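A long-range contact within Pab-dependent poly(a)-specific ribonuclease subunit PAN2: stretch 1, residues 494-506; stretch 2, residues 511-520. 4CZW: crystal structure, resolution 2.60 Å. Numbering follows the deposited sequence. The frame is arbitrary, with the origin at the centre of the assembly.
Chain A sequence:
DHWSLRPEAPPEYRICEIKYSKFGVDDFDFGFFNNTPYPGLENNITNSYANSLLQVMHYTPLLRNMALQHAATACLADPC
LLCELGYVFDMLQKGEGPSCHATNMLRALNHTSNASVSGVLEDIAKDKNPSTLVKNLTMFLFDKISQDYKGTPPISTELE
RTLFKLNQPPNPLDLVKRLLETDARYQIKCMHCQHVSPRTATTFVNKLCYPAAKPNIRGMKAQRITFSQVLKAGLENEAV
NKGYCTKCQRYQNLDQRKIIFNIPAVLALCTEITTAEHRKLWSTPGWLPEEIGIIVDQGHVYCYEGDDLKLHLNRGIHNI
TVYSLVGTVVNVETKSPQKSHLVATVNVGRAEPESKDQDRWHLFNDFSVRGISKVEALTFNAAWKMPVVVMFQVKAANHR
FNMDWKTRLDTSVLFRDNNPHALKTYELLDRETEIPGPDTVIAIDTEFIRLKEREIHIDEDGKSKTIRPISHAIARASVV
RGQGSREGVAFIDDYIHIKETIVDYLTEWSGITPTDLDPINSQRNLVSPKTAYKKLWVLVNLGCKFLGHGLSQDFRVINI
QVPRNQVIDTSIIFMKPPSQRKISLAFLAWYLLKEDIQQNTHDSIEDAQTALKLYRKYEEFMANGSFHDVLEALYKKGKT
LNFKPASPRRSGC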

# COMPACT_ATOMS: atom_id res chain seq x y z
N ASP A 494 -20.00 9.37 -10.93
CA ASP A 494 -19.31 8.37 -11.75
C ASP A 494 -19.88 6.97 -11.56
O ASP A 494 -20.09 6.52 -10.43
CB ASP A 494 -17.82 8.36 -11.42
CG ASP A 494 -17.14 9.68 -11.74
OD1 ASP A 494 -17.65 10.41 -12.61
OD2 ASP A 494 -16.11 9.98 -11.11
N TYR A 495 -20.13 6.30 -12.67
CA TYR A 495 -20.44 4.88 -12.66
C TYR A 495 -19.16 4.11 -12.96
O TYR A 495 -18.33 4.57 -13.74
CB TYR A 495 -21.54 4.54 -13.67
CG TYR A 495 -22.93 4.97 -13.24
CD1 TYR A 495 -23.26 6.31 -13.12
CD2 TYR A 495 -23.91 4.02 -12.97
CE1 TYR A 495 -24.53 6.70 -12.73
CE2 TYR A 495 -25.18 4.40 -12.58
CZ TYR A 495 -25.48 5.74 -12.46
OH TYR A 495 -26.75 6.13 -12.08
N ILE A 496 -19.00 2.95 -12.34
CA ILE A 496 -17.73 2.23 -12.41
C ILE A 496 -17.74 1.08 -13.42
O ILE A 496 -18.56 0.17 -13.31
CB ILE A 496 -17.34 1.67 -11.04
CG1 ILE A 496 -17.42 2.76 -9.97
CG2 ILE A 496 -15.94 1.06 -11.09
CD1 ILE A 496 -16.59 3.98 -10.30
N HIS A 497 -16.84 1.15 -14.38
CA HIS A 497 -16.63 0.03 -15.30
C HIS A 497 -15.89 -1.07 -14.56
O HIS A 497 -14.66 -1.09 -14.52
CB HIS A 497 -15.84 0.48 -16.54
CG HIS A 497 -15.66 -0.61 -17.56
ND1 HIS A 497 -16.29 -1.83 -17.47
CD2 HIS A 497 -14.91 -0.65 -18.68
CE1 HIS A 497 -15.94 -2.58 -18.50
NE2 HIS A 497 -15.10 -1.89 -19.25
N ILE A 498 -16.65 -1.98 -13.97
CA ILE A 498 -16.08 -3.05 -13.15
C ILE A 498 -15.57 -4.20 -14.00
O ILE A 498 -16.31 -4.80 -14.78
CB ILE A 498 -17.11 -3.57 -12.14
CG1 ILE A 498 -17.60 -2.42 -11.25
CG2 ILE A 498 -16.52 -4.69 -11.30
CD1 ILE A 498 -18.73 -2.79 -10.33
N LYS A 499 -14.28 -4.51 -13.85
CA LYS A 499 -13.64 -5.56 -14.63
C LYS A 499 -13.74 -6.92 -13.93
O LYS A 499 -13.00 -7.85 -14.26
CB LYS A 499 -12.17 -5.21 -14.89
CG LYS A 499 -11.98 -3.96 -15.74
CD LYS A 499 -11.11 -2.93 -15.05
CE LYS A 499 -9.71 -3.46 -14.79
NZ LYS A 499 -8.84 -2.44 -14.14
N GLU A 500 -14.66 -7.02 -12.98
CA GLU A 500 -14.89 -8.27 -12.27
C GLU A 500 -16.20 -8.90 -12.72
O GLU A 500 -16.94 -8.31 -13.52
CB GLU A 500 -14.92 -8.04 -10.76
CG GLU A 500 -13.75 -7.21 -10.23
CD GLU A 500 -12.42 -7.93 -10.35
OE1 GLU A 500 -12.39 -9.16 -10.13
OE2 GLU A 500 -11.41 -7.27 -10.66
N THR A 501 -16.49 -10.10 -12.22
CA THR A 501 -17.75 -10.77 -12.53
C THR A 501 -18.81 -10.42 -11.49
O THR A 501 -18.68 -10.76 -10.32
CB THR A 501 -17.58 -12.29 -12.60
OG1 THR A 501 -16.72 -12.63 -13.69
CG2 THR A 501 -18.93 -12.97 -12.81
N ILE A 502 -19.85 -9.72 -11.93
CA ILE A 502 -20.91 -9.28 -11.03
C ILE A 502 -21.98 -10.36 -10.85
O ILE A 502 -22.67 -10.74 -11.79
CB ILE A 502 -21.59 -7.99 -11.54
CG1 ILE A 502 -20.54 -6.89 -11.74
CG2 ILE A 502 -22.67 -7.54 -10.58
CD1 ILE A 502 -21.12 -5.59 -12.24
N VAL A 503 -22.11 -10.85 -9.62
CA VAL A 503 -23.09 -11.87 -9.29
C VAL A 503 -24.49 -11.26 -9.15
O VAL A 503 -25.47 -11.81 -9.64
CB VAL A 503 -22.73 -12.61 -7.99
CG1 VAL A 503 -23.80 -13.62 -7.63
CG2 VAL A 503 -21.38 -13.30 -8.15
N ASP A 504 -24.56 -10.11 -8.49
CA ASP A 504 -25.83 -9.43 -8.28
C ASP A 504 -25.67 -7.92 -8.43
O ASP A 504 -24.76 -7.32 -7.84
CB ASP A 504 -26.39 -9.77 -6.89
CG ASP A 504 -27.88 -9.49 -6.77
OD1 ASP A 504 -28.38 -8.59 -7.48
OD2 ASP A 504 -28.54 -10.18 -5.97
N TYR A 505 -26.55 -7.31 -9.21
CA TYR A 505 -26.50 -5.87 -9.43
C TYR A 505 -27.23 -5.11 -8.33
O TYR A 505 -27.06 -3.90 -8.18
CB TYR A 505 -27.10 -5.51 -10.79
CG TYR A 505 -26.16 -5.74 -11.95
CD1 TYR A 505 -26.00 -7.00 -12.52
CD2 TYR A 505 -25.41 -4.69 -12.48
CE1 TYR A 505 -25.14 -7.21 -13.58
CE2 TYR A 505 -24.55 -4.89 -13.54
CZ TYR A 505 -24.41 -6.15 -14.08
OH TYR A 505 -23.55 -6.35 -15.13
N LEU A 506 -28.04 -5.83 -7.56
CA LEU A 506 -28.83 -5.25 -6.46
C LEU A 506 -29.67 -4.08 -6.96
O LEU A 506 -29.59 -2.97 -6.42
CB LEU A 506 -27.91 -4.80 -5.32
CG LEU A 506 -26.96 -5.86 -4.76
CD1 LEU A 506 -26.05 -5.26 -3.70
CD2 LEU A 506 -27.74 -7.04 -4.19
N GLY A 511 -30.77 0.53 -7.67
CA GLY A 511 -31.30 1.08 -8.91
C GLY A 511 -30.33 0.96 -10.06
O GLY A 511 -30.52 1.57 -11.11
N ILE A 512 -29.28 0.16 -9.86
CA ILE A 512 -28.25 -0.02 -10.88
C ILE A 512 -28.62 -1.13 -11.86
O ILE A 512 -28.93 -2.25 -11.46
CB ILE A 512 -26.88 -0.34 -10.24
CG1 ILE A 512 -26.48 0.76 -9.26
CG2 ILE A 512 -25.82 -0.51 -11.32
CD1 ILE A 512 -26.31 2.13 -9.90
N THR A 513 -28.59 -0.80 -13.15
CA THR A 513 -28.87 -1.77 -14.20
C THR A 513 -27.59 -2.11 -14.95
O THR A 513 -26.65 -1.31 -14.98
CB THR A 513 -29.92 -1.23 -15.19
OG1 THR A 513 -29.33 -0.20 -16.01
CG2 THR A 513 -31.12 -0.66 -14.45
N PRO A 514 -27.53 -3.32 -15.55
CA PRO A 514 -26.36 -3.73 -16.34
C PRO A 514 -26.02 -2.75 -17.47
O PRO A 514 -24.87 -2.67 -17.88
CB PRO A 514 -26.79 -5.08 -16.91
CG PRO A 514 -27.75 -5.61 -15.91
CD PRO A 514 -28.50 -4.41 -15.39
N THR A 515 -27.02 -2.03 -17.95
CA THR A 515 -26.82 -1.04 -19.01
C THR A 515 -25.94 0.11 -18.52
O THR A 515 -25.08 0.60 -19.25
CB THR A 515 -28.16 -0.49 -19.52
OG1 THR A 515 -28.96 -1.56 -20.02
CG2 THR A 515 -27.94 0.53 -20.63
N ASP A 516 -26.16 0.53 -17.27
CA ASP A 516 -25.41 1.63 -16.69
C ASP A 516 -23.91 1.33 -16.62
O ASP A 516 -23.09 2.25 -16.68
CB ASP A 516 -25.93 1.95 -15.28
CG ASP A 516 -27.39 2.37 -15.28
OD1 ASP A 516 -27.69 3.48 -15.75
OD2 ASP A 516 -28.23 1.58 -14.80
N LEU A 517 -23.57 0.06 -16.49
CA LEU A 517 -22.17 -0.35 -16.36
C LEU A 517 -21.62 -0.92 -17.66
O LEU A 517 -20.43 -1.23 -17.76
CB LEU A 517 -22.01 -1.37 -15.23
CG LEU A 517 -22.52 -0.93 -13.86
CD1 LEU A 517 -22.24 -2.00 -12.81
CD2 LEU A 517 -21.89 0.40 -13.45
N ASP A 518 -22.48 -1.06 -18.67
CA ASP A 518 -22.07 -1.56 -19.97
C ASP A 518 -21.47 -0.45 -20.82
O ASP A 518 -22.17 0.49 -21.20
CB ASP A 518 -23.25 -2.20 -20.70
CG ASP A 518 -22.86 -2.79 -22.04
OD1 ASP A 518 -22.47 -3.97 -22.09
OD2 ASP A 518 -22.95 -2.06 -23.06
N PRO A 519 -20.17 -0.56 -21.13
CA PRO A 519 -19.39 0.48 -21.83
C PRO A 519 -19.97 0.87 -23.19
O PRO A 519 -19.71 1.98 -23.66
CB PRO A 519 -18.02 -0.18 -22.00
CG PRO A 519 -17.95 -1.22 -20.95
CD PRO A 519 -19.35 -1.74 -20.82
N ILE A 520 -20.73 -0.02 -23.80
CA ILE A 520 -21.28 0.23 -25.13
C ILE A 520 -22.59 1.00 -25.09
O ILE A 520 -22.82 1.90 -25.90
CB ILE A 520 -21.50 -1.10 -25.90
CG1 ILE A 520 -20.21 -1.91 -25.96
CG2 ILE A 520 -22.03 -0.83 -27.30
CD1 ILE A 520 -20.35 -3.23 -26.69

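Short chain segments that share no hydrogen bond can still pack closely when one aliphatic side chain lies among several others, and this contact in PAN2 is a compact example. At its centre lies Leu-517. Its CA-to-CB bond points sideways to the first stretch, yet the m,t rotamer brings the branched end nearer. Leu-517 CD1 lies 3.8 Å from Ile-502 CD1 and 3.8 Å from Tyr-505 CE2, while Leu-517 CD2 approaches Ile-496 O at 3.3 Å and Tyr-495 CB at 4.2 Å. One leucine thus touches both the strand at 494-496 and residues farther along the chain, Ile-502 and Tyr-505.

Two tyrosines extend the apolar surface. The CA-to-CB bond of Tyr-495 points toward the second stretch, and Tyr-495 CE2 packs 3.7 Å from Ile-512 CD1. Tyr-505 presents one ring face to Pro-514, whose CG sits 3.8 Å from the centroid of the Tyr-505 ring and only 11° off the normal. In such a CH-pi contact the slightly polarised C-H groups of proline meet the electron-rich ring face. Farther out the motif recurs, with Pro-519 CG 3.6 Å from the centroid of the His-497 ring.

The backbones come close at two places, His-497 CA to Leu-517 CA at 5.7 Å and Tyr-505 CA to Ile-512 CA at 6.3 Å, but no hydrogen bond crosses between them. Polar groups instead brace each stretch internally. Asp-516 OD2 accepts from Thr-513 N at 2.9 Å and from Thr-513 OG1 at a very short 2.4 Å, tying together the start of the weakly bonded helical turn, while Asp-516 CB packs 3.7 Å from Tyr-495 CD2. In the first stretch, Leu-506 N donates to Asp-504 OD1 at 2.8 Å, fastening the backbone just beyond Tyr-505.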